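Local coordinates for putative riboflavin biosynthesis protein (Shewanella loihica, PDB 3KY8) that belongs to the RibD C-terminal domain family and may act as a 5-amino-6-(5-phosphoribosylamino)uracil reductase in riboflavin biosynthesis, at residues Ser29-Ile34 and Pro156-Gly161. Sequence-based numbering, arbitrary orientation.
Sequences SLDGYI and PILLGG
The carboxylate of Asp31 bridges the two segments by gripping two successive backbone amides, Leu159 N at 2.9 Å from OD1 and Gly160 N at 2.9 Å from OD2. Its CG lies between the backbone N and the carbonyl carbon (chi1 52°), a torsion that sets the carboxylate where its oxygens face these amides. OD2 receives Gly160 N on its syn lone pair, whereas Leu159 N meets OD1 on the syn side but 19° out of the carboxylate plane. From the opposite face and the anti side, the Ser29 hydroxyl donates to the same OD1 across 2.6 Å. Ser29 OG also accepts a hydrogen bond from Tyr33 N, so the hydroxyl ties the carboxylate to the backbone of its own segment and helps fix its rotation. With an alanine in place of Asp31, the Leu159 and Gly160 amides would probably lose their acceptor, and the Ser29 hydroxyl the carboxylate it donates to. Next to these bonds, Leu30 N donates to Ile157 O at 2.9 Å. Leu158 CD2 rests 3.9 Å from Leu30 CG and also touches Asp31 CB, while Leu158 also packs on Phe166 of the second subunit. The Tyr33 ring, with CG anti to its carbonyl carbon (chi1 -59°), lies against the Gly161 backbone: Gly161 CA stands 4.0 Å from the ring centroid in a CH-pi contact. At the root of the Tyr33 side chain, Leu159 CD1 meets CB, and Leu159 CG sits 3.8 Å from Ser29 CB. Ile157 and Leu158 pair in an antiparallel ladder with a strand of the second subunit, so the sheet continues there. A type I beta turn, Ser29 to Gly32, at the end of strand 21-29 is thus joined through Asp31 to amides just past the adjacent parallel strand 149-158 in the mixed sheet of this RibD C-terminal domain.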
loop_
_atom_site.group_PDB
_atom_site.type_symbol
_atom_site.label_atom_id
_atom_site.label_comp_id
_atom_site.label_asym_id
_atom_site.label_seq_id
_atom_site.Cartn_x
_atom_site.Cartn_y
_atom_site.Cartn_z
ATOM N N SER A 29 6.925 2.394 1.466
ATOM C CA SER A 29 7.342 1.285 0.630
ATOM C C SER A 29 6.134 0.688 -0.078
ATOM O O SER A 29 4.976 1.038 0.199
ATOM C CB SER A 29 8.049 0.222 1.458
ATOM O OG SER A 29 7.123 -0.422 2.330
ATOM N N LEU A 30 6.416 -0.225 -1.003
ATOM C CA LEU A 30 5.358 -0.829 -1.806
ATOM C C LEU A 30 4.389 -1.552 -0.874
ATOM O O LEU A 30 3.183 -1.504 -1.055
ATOM C CB LEU A 30 5.979 -1.761 -2.868
ATOM C CG LEU A 30 5.094 -2.570 -3.808
ATOM C CD1 LEU A 30 3.798 -1.845 -4.193
ATOM C CD2 LEU A 30 5.972 -2.919 -5.009
ATOM N N ASP A 31 4.965 -2.181 0.152
ATOM C CA ASP A 31 4.248 -2.926 1.167
ATOM C C ASP A 31 3.789 -2.152 2.425
ATOM O O ASP A 31 3.370 -2.733 3.400
ATOM C CB ASP A 31 4.984 -4.215 1.517
ATOM C CG ASP A 31 6.455 -4.053 1.883
ATOM O OD1 ASP A 31 7.157 -3.006 1.753
ATOM O OD2 ASP A 31 6.946 -5.112 2.301
ATOM N N GLY A 32 3.852 -0.837 2.367
ATOM C CA GLY A 32 3.136 -0.009 3.299
ATOM C C GLY A 32 3.861 0.449 4.529
ATOM O O GLY A 32 3.208 0.889 5.466
ATOM N N TYR A 33 5.185 0.301 4.541
ATOM C CA TYR A 33 6.017 0.748 5.651
ATOM C C TYR A 33 6.599 2.140 5.421
ATOM O O TYR A 33 7.028 2.469 4.329
ATOM C CB TYR A 33 7.164 -0.209 5.861
ATOM C CG TYR A 33 6.697 -1.613 6.154
ATOM C CD1 TYR A 33 6.171 -1.927 7.396
ATOM C CD2 TYR A 33 6.744 -2.601 5.190
ATOM C CE1 TYR A 33 5.736 -3.199 7.695
ATOM C CE2 TYR A 33 6.286 -3.878 5.472
ATOM C CZ TYR A 33 5.799 -4.168 6.741
ATOM O OH TYR A 33 5.366 -5.446 7.080
ATOM N N ILE A 34 6.684 2.895 6.503
ATOM C CA ILE A 34 7.226 4.239 6.486
ATOM C C ILE A 34 8.640 4.335 7.091
ATOM O O ILE A 34 9.311 5.342 6.926
ATOM C CB ILE A 34 6.213 5.213 7.123
ATOM C CG1 ILE A 34 6.038 4.995 8.631
ATOM C CG2 ILE A 34 4.920 5.052 6.393
ATOM C CD1 ILE A 34 5.174 6.077 9.344
ATOM N N PRO A 156 9.187 1.627 -5.110
ATOM C CA PRO A 156 9.096 0.307 -5.687
ATOM C C PRO A 156 9.979 -0.705 -4.956
ATOM O O PRO A 156 10.785 -1.436 -5.595
ATOM C CB PRO A 156 9.590 0.550 -7.089
ATOM C CG PRO A 156 10.613 1.479 -6.913
ATOM C CD PRO A 156 10.122 2.451 -5.882
ATOM N N ILE A 157 9.822 -0.768 -3.629
ATOM C CA ILE A 157 10.642 -1.661 -2.812
ATOM C C ILE A 157 9.747 -2.399 -1.815
ATOM O O ILE A 157 8.848 -1.801 -1.259
ATOM C CB ILE A 157 11.814 -0.882 -2.142
ATOM C CG1 ILE A 157 12.798 -1.852 -1.452
ATOM C CG2 ILE A 157 11.307 0.171 -1.205
ATOM C CD1 ILE A 157 14.134 -1.232 -1.013
ATOM N N LEU A 158 9.925 -3.711 -1.685
ATOM C CA LEU A 158 9.305 -4.490 -0.595
ATOM C C LEU A 158 10.304 -4.541 0.563
ATOM O O LEU A 158 11.376 -5.153 0.457
ATOM C CB LEU A 158 8.934 -5.910 -1.038
ATOM C CG LEU A 158 7.791 -5.992 -2.084
ATOM C CD1 LEU A 158 7.676 -7.375 -2.648
ATOM C CD2 LEU A 158 6.411 -5.467 -1.604
ATOM N N LEU A 159 9.967 -3.890 1.662
ATOM C CA LEU A 159 10.828 -3.913 2.851
ATOM C C LEU A 159 10.665 -5.179 3.665
ATOM O O LEU A 159 11.627 -5.627 4.282
ATOM C CB LEU A 159 10.600 -2.702 3.754
ATOM C CG LEU A 159 11.005 -1.337 3.175
ATOM C CD1 LEU A 159 10.765 -0.259 4.215
ATOM C CD2 LEU A 159 12.428 -1.250 2.701
ATOM N N GLY A 160 9.462 -5.740 3.700
ATOM C CA GLY A 160 9.201 -6.989 4.418
ATOM C C GLY A 160 9.134 -6.907 5.929
ATOM O O GLY A 160 9.232 -7.933 6.626
ATOM N N GLY A 161 8.980 -5.679 6.428
ATOM C CA GLY A 161 8.963 -5.379 7.863
ATOM C C GLY A 161 9.315 -3.936 8.069
ATOM O O GLY A 161 9.891 -3.313 7.196
#